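Local coordinates for protein inactive glucansucrase (Lactobacillus reuteri, PDB 5JBD) that belongs to glycosyl hydrolase family 70, whose members are built round a TIM barrel, and is an inactive glucansucrase whose model holds a calcium ion, at residues 554-565 against 588-599; 495-503 against 513-521. One frame throughout, in Å; residues are numbered along the deposited sequence.

Interaction 1. Residues 554-565 against 588-599; sequences INMGRAHANQQY and ILTTDSNGILKV
Tyr565 pairs with Leu589, and Ile554 with Leu597, each as an antiparallel hydrogen-bonded pair; between these two short ladders both segments run as loops that stay in contact. The ladder bonds are nearly straight, Ile554 N to Leu597 O spanning 2.8 Å. The two ladders belong to different sheets, and Tyr565 and Leu597 turn their side chains towards one another; within the second pair, CB of Ile554 rests 4.3 Å from CB of Leu597. With chi1 at -46°, CG1 of Ile554 lies anti to its carbonyl carbon and reaches on to CG2 of Val599. Leu597 is also met by Met556, whose CG sits 4.0 Å from the leucine CB, and the Tyr565 ring crosses Thr591 obliquely, its CE1 3.7 Å from CG2. The hydrocarbon layer continues onto Trp616 of strand 612-618, which Leu597 and Leu589 both touch, and, at Ile554, onto Ala538 and Leu540 of strand 537-542. The contact thus illustrates how an antiparallel beta domain, here the one that accompanies the barrel in this family, joins two of its sheets through a pair of hydrogen-bonded loops. Thr591 is the polar counterpart: chi1 of 57° places OG1 between the backbone N and the carbonyl carbon, where it donates to His560 O at 2.7 Å and accepts from Gln563 N at 2.8 Å, so one hydroxyl spans the bend of the opposing loop. The next residue, Asp592, starts a type I turn ending at Gly595. Its OD1 takes Asn594 N, making an Asx turn, and Ile596 N from the opposite face of the carboxylate, while its carbonyl receives Asn562 N. At the outer corner Arg558 NH1 donates to Asn594 OD1 at 2.8 Å, guanidinium and amide planes standing at right angles, and a water bridges Asn555 OD1 to Asn594 O.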
loop_
_atom_site.group_PDB
_atom_site.type_symbol
_atom_site.label_atom_id
_atom_site.label_comp_id
_atom_site.label_asym_id
_atom_site.label_seq_id
_atom_site.Cartn_x
_atom_site.Cartn_y
_atom_site.Cartn_z
ATOM N N ILE A 554 26.787 -30.779 -16.501
ATOM C CA ILE A 554 25.935 -30.511 -15.327
ATOM C C ILE A 554 25.950 -31.716 -14.392
ATOM O O ILE A 554 25.679 -32.826 -14.822
ATOM C CB ILE A 554 24.454 -30.265 -15.726
ATOM C CG1 ILE A 554 24.347 -29.307 -16.913
ATOM C CG2 ILE A 554 23.643 -29.763 -14.525
ATOM C CD1 ILE A 554 25.107 -28.011 -16.746
ATOM N N ASN A 555 26.243 -31.503 -13.117
ATOM C CA ASN A 555 26.209 -32.590 -12.153
ATOM C C ASN A 555 24.803 -32.770 -11.574
ATOM O O ASN A 555 24.395 -32.027 -10.673
ATOM C CB ASN A 555 27.209 -32.369 -11.022
ATOM C CG ASN A 555 27.262 -33.549 -10.068
ATOM O OD1 ASN A 555 26.734 -34.625 -10.375
ATOM N ND2 ASN A 555 27.932 -33.378 -8.933
ATOM N N MET A 556 24.091 -33.788 -12.054
ATOM C CA MET A 556 22.753 -34.119 -11.548
ATOM C C MET A 556 22.780 -34.877 -10.212
ATOM O O MET A 556 21.753 -34.959 -9.525
ATOM C CB MET A 556 21.974 -34.921 -12.599
ATOM C CG MET A 556 21.936 -34.280 -13.987
ATOM S SD MET A 556 21.266 -32.599 -14.007
ATOM C CE MET A 556 19.560 -32.928 -13.599
ATOM N N GLY A 557 23.935 -35.443 -9.866
ATOM C CA GLY A 557 24.129 -36.175 -8.621
ATOM C C GLY A 557 24.206 -37.681 -8.793
ATOM O O GLY A 557 23.729 -38.232 -9.788
ATOM N N ARG A 558 24.768 -38.342 -7.784
ATOM C CA ARG A 558 24.956 -39.797 -7.774
ATOM C C ARG A 558 23.645 -40.579 -7.807
ATOM O O ARG A 558 23.631 -41.720 -8.239
ATOM C CB ARG A 558 25.760 -40.253 -6.534
ATOM C CG ARG A 558 27.207 -39.792 -6.508
ATOM C CD ARG A 558 28.050 -40.559 -7.516
ATOM N NE ARG A 558 29.380 -39.974 -7.662
ATOM C CZ ARG A 558 30.244 -40.291 -8.623
ATOM N NH1 ARG A 558 29.939 -41.211 -9.545
ATOM N NH2 ARG A 558 31.436 -39.686 -8.659
ATOM N N ALA A 559 22.552 -39.966 -7.357
ATOM C CA ALA A 559 21.233 -40.586 -7.458
ATOM C C ALA A 559 20.715 -40.674 -8.884
ATOM O O ALA A 559 19.716 -41.342 -9.117
ATOM C CB ALA A 559 20.225 -39.830 -6.590
ATOM N N HIS A 560 21.385 -40.017 -9.838
ATOM C CA HIS A 560 20.869 -39.873 -11.185
ATOM C C HIS A 560 21.842 -40.280 -12.300
ATOM O O HIS A 560 21.897 -39.637 -13.350
ATOM C CB HIS A 560 20.416 -38.431 -11.358
ATOM C CG HIS A 560 19.381 -38.021 -10.357
ATOM N ND1 HIS A 560 18.088 -38.486 -10.407
ATOM C CD2 HIS A 560 19.461 -37.244 -9.255
ATOM C CE1 HIS A 560 17.407 -37.991 -9.389
ATOM N NE2 HIS A 560 18.218 -37.232 -8.674
ATOM N N ALA A 561 22.558 -41.378 -12.082
ATOM C CA ALA A 561 23.459 -41.954 -13.101
ATOM C C ALA A 561 22.650 -42.762 -14.100
ATOM O O ALA A 561 21.622 -43.346 -13.752
ATOM C CB ALA A 561 24.525 -42.826 -12.456
ATOM N N ASN A 562 23.096 -42.761 -15.356
ATOM C CA ASN A 562 22.473 -43.549 -16.424
ATOM C C ASN A 562 20.968 -43.291 -16.492
ATOM O O ASN A 562 20.157 -44.224 -16.512
ATOM C CB ASN A 562 22.778 -45.044 -16.231
ATOM C CG ASN A 562 24.278 -45.333 -16.116
ATOM O OD1 ASN A 562 24.736 -45.917 -15.130
ATOM N ND2 ASN A 562 25.044 -44.898 -17.109
ATOM N N GLN A 563 20.610 -42.011 -16.531
ATOM C CA GLN A 563 19.215 -41.602 -16.447
ATOM C C GLN A 563 18.806 -40.655 -17.558
ATOM O O GLN A 563 19.546 -39.734 -17.901
ATOM C CB GLN A 563 18.939 -40.957 -15.091
ATOM C CG GLN A 563 17.458 -40.672 -14.879
ATOM C CD GLN A 563 17.098 -40.313 -13.457
ATOM O OE1 GLN A 563 17.957 -40.156 -12.589
ATOM N NE2 GLN A 563 15.794 -40.168 -13.214
ATOM N N GLN A 564 17.599 -40.877 -18.084
ATOM C CA GLN A 564 17.032 -40.057 -19.156
ATOM C C GLN A 564 16.387 -38.794 -18.605
ATOM O O GLN A 564 15.607 -38.863 -17.652
ATOM C CB GLN A 564 15.971 -40.846 -19.912
ATOM C CG GLN A 564 16.503 -42.133 -20.514
ATOM C CD GLN A 564 15.544 -42.747 -21.503
ATOM O OE1 GLN A 564 14.332 -42.527 -21.446
ATOM N NE2 GLN A 564 16.091 -43.485 -22.448
ATOM N N TYR A 565 16.717 -37.655 -19.214
ATOM C CA TYR A 565 16.155 -36.347 -18.861
ATOM C C TYR A 565 15.429 -35.741 -20.052
ATOM O O TYR A 565 15.895 -35.839 -21.192
ATOM C CB TYR A 565 17.263 -35.411 -18.347
ATOM C CG TYR A 565 17.590 -35.708 -16.917
ATOM C CD1 TYR A 565 18.438 -36.747 -16.584
ATOM C CD2 TYR A 565 16.958 -35.006 -15.888
ATOM C CE1 TYR A 565 18.706 -37.053 -15.271
ATOM C CE2 TYR A 565 17.210 -35.304 -14.564
ATOM C CZ TYR A 565 18.079 -36.325 -14.260
ATOM O OH TYR A 565 18.341 -36.615 -12.958
ATOM N N ILE A 588 15.388 -35.614 -25.520
ATOM C CA ILE A 588 15.885 -36.430 -24.407
ATOM C C ILE A 588 17.420 -36.504 -24.462
ATOM O O ILE A 588 17.990 -36.704 -25.538
ATOM C CB ILE A 588 15.269 -37.860 -24.421
ATOM C CG1 ILE A 588 13.755 -37.794 -24.120
ATOM C CG2 ILE A 588 15.954 -38.785 -23.407
ATOM C CD1 ILE A 588 12.982 -39.016 -24.560
ATOM N N LEU A 589 18.063 -36.341 -23.301
ATOM C CA LEU A 589 19.496 -36.592 -23.124
ATOM C C LEU A 589 19.644 -37.514 -21.932
ATOM O O LEU A 589 18.768 -37.542 -21.046
ATOM C CB LEU A 589 20.261 -35.286 -22.871
ATOM C CG LEU A 589 20.391 -34.313 -24.042
ATOM C CD1 LEU A 589 21.038 -33.010 -23.582
ATOM C CD2 LEU A 589 21.189 -34.951 -25.171
ATOM N N THR A 590 20.747 -38.252 -21.892
ATOM C CA THR A 590 20.979 -39.251 -20.848
ATOM C C THR A 590 22.268 -38.959 -20.102
ATOM O O THR A 590 23.305 -38.679 -20.730
ATOM C CB THR A 590 21.036 -40.671 -21.445
ATOM O OG1 THR A 590 19.857 -40.907 -22.195
ATOM C CG2 THR A 590 21.134 -41.737 -20.367
ATOM N N THR A 591 22.216 -39.032 -18.770
ATOM C CA THR A 591 23.415 -38.854 -17.943
ATOM C C THR A 591 24.399 -40.015 -18.096
ATOM O O THR A 591 23.997 -41.140 -18.401
ATOM C CB THR A 591 23.104 -38.725 -16.428
ATOM O OG1 THR A 591 22.378 -39.877 -15.962
ATOM C CG2 THR A 591 22.324 -37.448 -16.154
ATOM N N ASP A 592 25.673 -39.731 -17.840
ATOM C CA ASP A 592 26.710 -40.770 -17.840
ATOM C C ASP A 592 26.656 -41.562 -16.531
ATOM O O ASP A 592 25.768 -41.343 -15.688
ATOM C CB ASP A 592 28.108 -40.179 -18.148
ATOM C CG ASP A 592 28.677 -39.317 -17.016
ATOM O OD1 ASP A 592 28.136 -39.278 -15.878
ATOM O OD2 ASP A 592 29.713 -38.682 -17.292
ATOM N N SER A 593 27.607 -42.470 -16.342
ATOM C CA SER A 593 27.571 -43.365 -15.187
ATOM C C SER A 593 27.905 -42.676 -13.861
ATOM O O SER A 593 27.848 -43.315 -12.811
ATOM C CB SER A 593 28.505 -44.559 -15.425
ATOM O OG SER A 593 29.847 -44.110 -15.508
ATOM N N ASN A 594 28.248 -41.385 -13.909
ATOM C CA ASN A 594 28.493 -40.580 -12.714
ATOM C C ASN A 594 27.376 -39.588 -12.395
ATOM O O ASN A 594 27.447 -38.912 -11.386
ATOM C CB ASN A 594 29.801 -39.812 -12.902
ATOM C CG ASN A 594 30.995 -40.726 -12.934
ATOM O OD1 ASN A 594 31.200 -41.543 -12.041
ATOM N ND2 ASN A 594 31.779 -40.599 -13.978
ATOM N N GLY A 595 26.361 -39.510 -13.249
ATOM C CA GLY A 595 25.276 -38.545 -13.106
ATOM C C GLY A 595 25.546 -37.199 -13.760
ATOM O O GLY A 595 24.914 -36.223 -13.403
ATOM N N ILE A 596 26.476 -37.151 -14.724
ATOM C CA ILE A 596 26.800 -35.915 -15.448
ATOM C C ILE A 596 25.959 -35.812 -16.714
ATOM O O ILE A 596 25.910 -36.755 -17.494
ATOM C CB ILE A 596 28.298 -35.845 -15.837
ATOM C CG1 ILE A 596 29.182 -35.990 -14.597
ATOM C CG2 ILE A 596 28.605 -34.541 -16.566
ATOM C CD1 ILE A 596 28.894 -34.993 -13.485
ATOM N N LEU A 597 25.312 -34.664 -16.911
ATOM C CA LEU A 597 24.558 -34.379 -18.129
ATOM C C LEU A 597 25.320 -33.387 -19.022
ATOM O O LEU A 597 25.685 -32.302 -18.577
ATOM C CB LEU A 597 23.175 -33.812 -17.778
ATOM C CG LEU A 597 22.163 -33.799 -18.923
ATOM C CD1 LEU A 597 21.726 -35.216 -19.258
ATOM C CD2 LEU A 597 20.962 -32.930 -18.581
ATOM N N LYS A 598 25.517 -33.764 -20.284
ATOM C CA LYS A 598 26.267 -32.974 -21.271
ATOM C C LYS A 598 25.298 -32.179 -22.128
ATOM O O LYS A 598 24.458 -32.764 -22.796
ATOM C CB LYS A 598 27.080 -33.923 -22.205
ATOM C CG LYS A 598 28.532 -34.191 -21.779
ATOM C CD LYS A 598 29.481 -33.177 -22.431
ATOM C CE LYS A 598 30.424 -32.544 -21.429
ATOM N NZ LYS A 598 31.167 -31.395 -22.006
ATOM N N VAL A 599 25.439 -30.861 -22.150
ATOM C CA VAL A 599 24.462 -29.999 -22.812
ATOM C C VAL A 599 25.192 -28.985 -23.692
ATOM O O VAL A 599 26.264 -28.498 -23.320
ATOM C CB VAL A 599 23.587 -29.247 -21.753
ATOM C CG1 VAL A 599 22.545 -28.368 -22.429
ATOM C CG2 VAL A 599 22.894 -30.234 -20.812
HETATM O O HOH W 1 28.140 -36.907 -9.869
#

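Interaction 2. Residues 495-503 against 513-521; sequences QFVSGGQTM and SVRYGKGVV
Successive bends at chi2 (-62°) and chi3 (-63°) curl Arg515 back over its own hairpin, so that its guanidinium meets Gly499 side-on. Both NE and NH2 donate to Gly499 O, which lies in the guanidinium plane; the NH2 bond, at 2.7 Å, uses a carbonyl lone pair, whereas NE comes from above the carbonyl plane. Gln501 does the reverse: with CG anti to the backbone N and the chain extended, its amide runs along the sheet to donate from NE2 to Ser513 OG at 2.8 Å, and its CB packs 3.5 Å from Arg515 CD. On the other face, Tyr516 turns its ring edge to Thr502, with OH 2.6 Å from OG1, which is itself hydrogen-bonded to Asn375. Beyond the last paired strand residues the loops still hold each other. Gly517 N donates to Ser498 O, and Gly500 N donates at 3.0 Å to Val520 O, at the close of the type II turn Gly517 to Val520. Gly499, having no side chain, lets this turn come close: the CA of Gly499 lies 3.0 Å from Gly517 O. The whole is a worked case of a beta hairpin extended past its ladder by turn and arginine. Helix 483-496 leads into it, helix 364-367 packs against Met503, and strands 375-376 and 537-542 flank the hairpin strands 501-505 and 510-515 respectively.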
loop_
_atom_site.group_PDB
_atom_site.type_symbol
_atom_site.label_atom_id
_atom_site.label_comp_id
_atom_site.label_asym_id
_atom_site.label_seq_id
_atom_site.Cartn_x
_atom_site.Cartn_y
_atom_site.Cartn_z
ATOM N N GLN A 495 5.933 -31.276 -9.617
ATOM C CA GLN A 495 6.342 -32.638 -9.953
ATOM C C GLN A 495 7.775 -32.997 -9.552
ATOM O O GLN A 495 8.046 -34.161 -9.257
ATOM C CB GLN A 495 6.182 -32.900 -11.462
ATOM C CG GLN A 495 4.775 -32.759 -12.018
ATOM C CD GLN A 495 4.745 -33.057 -13.508
ATOM O OE1 GLN A 495 5.424 -32.406 -14.298
ATOM N NE2 GLN A 495 3.994 -34.068 -13.889
ATOM N N PHE A 496 8.687 -32.021 -9.576
ATOM C CA PHE A 496 10.113 -32.331 -9.579
ATOM C C PHE A 496 10.998 -31.657 -8.533
ATOM O O PHE A 496 12.019 -32.231 -8.167
ATOM C CB PHE A 496 10.694 -32.044 -10.977
ATOM C CG PHE A 496 10.102 -32.890 -12.075
ATOM C CD1 PHE A 496 10.321 -34.269 -12.108
ATOM C CD2 PHE A 496 9.369 -32.305 -13.100
ATOM C CE1 PHE A 496 9.791 -35.040 -13.124
ATOM C CE2 PHE A 496 8.827 -33.085 -14.119
ATOM C CZ PHE A 496 9.040 -34.448 -14.134
ATOM N N VAL A 497 10.618 -30.475 -8.055
ATOM C CA VAL A 497 11.530 -29.641 -7.273
ATOM C C VAL A 497 11.530 -30.038 -5.788
ATOM O O VAL A 497 10.557 -29.803 -5.068
ATOM C CB VAL A 497 11.211 -28.154 -7.491
ATOM C CG1 VAL A 497 11.959 -27.265 -6.517
ATOM C CG2 VAL A 497 11.533 -27.773 -8.923
ATOM N N SER A 498 12.627 -30.674 -5.366
ATOM C CA SER A 498 12.846 -31.069 -3.974
ATOM C C SER A 498 14.315 -31.464 -3.807
ATOM O O SER A 498 15.023 -31.598 -4.801
ATOM C CB SER A 498 11.922 -32.224 -3.563
ATOM O OG SER A 498 11.979 -32.493 -2.168
ATOM N N GLY A 499 14.756 -31.618 -2.559
ATOM C CA GLY A 499 16.126 -32.037 -2.246
ATOM C C GLY A 499 17.102 -30.893 -2.122
ATOM O O GLY A 499 16.710 -29.722 -2.161
ATOM N N GLY A 500 18.382 -31.249 -1.953
ATOM C CA GLY A 500 19.464 -30.283 -1.875
ATOM C C GLY A 500 19.586 -29.451 -3.131
ATOM O O GLY A 500 19.038 -29.795 -4.175
ATOM N N GLN A 501 20.278 -28.322 -3.013
ATOM C CA GLN A 501 20.507 -27.434 -4.142
ATOM C C GLN A 501 21.979 -27.077 -4.230
ATOM O O GLN A 501 22.606 -26.757 -3.212
ATOM C CB GLN A 501 19.714 -26.130 -4.008
ATOM C CG GLN A 501 19.917 -25.177 -5.188
ATOM C CD GLN A 501 19.019 -23.958 -5.127
ATOM O OE1 GLN A 501 18.418 -23.678 -4.095
ATOM N NE2 GLN A 501 18.915 -23.232 -6.234
ATOM N N THR A 502 22.493 -27.084 -5.456
ATOM C CA THR A 502 23.838 -26.607 -5.765
ATOM C C THR A 502 23.761 -25.677 -6.966
ATOM O O THR A 502 23.169 -26.019 -7.986
ATOM C CB THR A 502 24.791 -27.791 -6.077
ATOM O OG1 THR A 502 24.796 -28.707 -4.973
ATOM C CG2 THR A 502 26.231 -27.308 -6.344
ATOM N N MET A 503 24.330 -24.488 -6.826
ATOM C CA MET A 503 24.427 -23.529 -7.917
ATOM C C MET A 503 25.898 -23.340 -8.241
ATOM O O MET A 503 26.688 -22.974 -7.365
ATOM C CB MET A 503 23.841 -22.185 -7.530
ATOM C CG MET A 503 22.348 -22.192 -7.263
ATOM S SD MET A 503 21.680 -20.533 -6.967
ATOM C CE MET A 503 21.683 -19.856 -8.611
ATOM N N SER A 513 21.779 -24.403 -11.819
ATOM C CA SER A 513 21.119 -24.546 -10.518
ATOM C C SER A 513 20.415 -25.892 -10.532
ATOM O O SER A 513 19.526 -26.109 -11.347
ATOM C CB SER A 513 20.118 -23.423 -10.287
ATOM O OG SER A 513 19.576 -23.515 -8.985
ATOM N N VAL A 514 20.868 -26.794 -9.657
ATOM C CA VAL A 514 20.440 -28.185 -9.660
ATOM C C VAL A 514 19.738 -28.502 -8.347
ATOM O O VAL A 514 20.270 -28.171 -7.278
ATOM C CB VAL A 514 21.642 -29.140 -9.838
ATOM C CG1 VAL A 514 21.239 -30.593 -9.609
ATOM C CG2 VAL A 514 22.225 -28.992 -11.252
ATOM N N ARG A 515 18.579 -29.151 -8.435
ATOM C CA ARG A 515 17.930 -29.770 -7.276
ATOM C C ARG A 515 18.057 -31.282 -7.377
ATOM O O ARG A 515 17.848 -31.852 -8.448
ATOM C CB ARG A 515 16.463 -29.323 -7.175
ATOM C CG ARG A 515 16.274 -27.810 -6.999
ATOM C CD ARG A 515 16.900 -27.277 -5.709
ATOM N NE ARG A 515 16.282 -27.858 -4.514
ATOM C CZ ARG A 515 15.107 -27.492 -3.992
ATOM N NH1 ARG A 515 14.383 -26.524 -4.545
ATOM N NH2 ARG A 515 14.643 -28.112 -2.896
ATOM N N TYR A 516 18.435 -31.933 -6.280
ATOM C CA TYR A 516 18.810 -33.360 -6.342
ATOM C C TYR A 516 17.632 -34.325 -6.238
ATOM O O TYR A 516 17.791 -35.500 -6.564
ATOM C CB TYR A 516 19.882 -33.698 -5.287
ATOM C CG TYR A 516 21.172 -32.961 -5.533
ATOM C CD1 TYR A 516 21.970 -33.276 -6.634
ATOM C CD2 TYR A 516 21.592 -31.942 -4.698
ATOM C CE1 TYR A 516 23.140 -32.578 -6.910
ATOM C CE2 TYR A 516 22.787 -31.261 -4.941
ATOM C CZ TYR A 516 23.550 -31.583 -6.053
ATOM O OH TYR A 516 24.729 -30.914 -6.316
ATOM N N GLY A 517 16.461 -33.840 -5.810
ATOM C CA GLY A 517 15.246 -34.664 -5.755
ATOM C C GLY A 517 14.776 -34.939 -4.333
ATOM O O GLY A 517 15.529 -34.769 -3.362
ATOM N N LYS A 518 13.526 -35.374 -4.214
ATOM C CA LYS A 518 12.931 -35.636 -2.904
ATOM C C LYS A 518 13.716 -36.737 -2.189
ATOM O O LYS A 518 13.975 -37.790 -2.762
ATOM C CB LYS A 518 11.456 -36.025 -3.026
ATOM C CG LYS A 518 10.752 -36.003 -1.678
ATOM C CD LYS A 518 9.319 -36.471 -1.748
ATOM C CE LYS A 518 8.732 -36.516 -0.342
ATOM N NZ LYS A 518 7.388 -37.125 -0.378
ATOM N N GLY A 519 14.115 -36.469 -0.946
ATOM C CA GLY A 519 14.939 -37.412 -0.176
ATOM C C GLY A 519 16.387 -37.555 -0.647
ATOM O O GLY A 519 17.045 -38.520 -0.287
ATOM N N VAL A 520 16.878 -36.597 -1.444
ATOM C CA VAL A 520 18.271 -36.602 -1.926
ATOM C C VAL A 520 18.917 -35.356 -1.365
ATOM O O VAL A 520 18.717 -34.254 -1.873
ATOM C CB VAL A 520 18.360 -36.622 -3.468
ATOM C CG1 VAL A 520 19.775 -36.954 -3.902
ATOM C CG2 VAL A 520 17.386 -37.649 -4.038
ATOM N N VAL A 521 19.697 -35.552 -0.310
ATOM C CA VAL A 521 20.260 -34.449 0.466
ATOM C C VAL A 521 21.311 -33.646 -0.303
ATOM O O VAL A 521 21.327 -32.418 -0.222
ATOM C CB VAL A 521 20.832 -34.979 1.808
ATOM C CG1 VAL A 521 21.741 -33.958 2.475
ATOM C CG2 VAL A 521 19.678 -35.361 2.735
HETATM O O HOH W 2 13.459 -33.923 0.174
#

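Read from the N terminus, helix 483-496 delivers the chain to interaction 2, which closes the short hairpin loop between strands 501-505 and 510-515. Only after strand 537-542, which runs beside that hairpin, does interaction 1 begin; it brings 588-599 back onto 554-565 across the 22 residues that separate them. The two closures follow in series, neither nested nor crossed, yet their centres are 14 Å apart and they touch. His560 NE2 probably donates a hydrogen bond to Tyr516 O, and CG2 of Ile554 packs against CG2 of Val514. Together they tie the hairpin of the curled antiparallel sheet to its strands 564-571 and 588-590 and to the two-stranded sheet of 550-555 and 596-605.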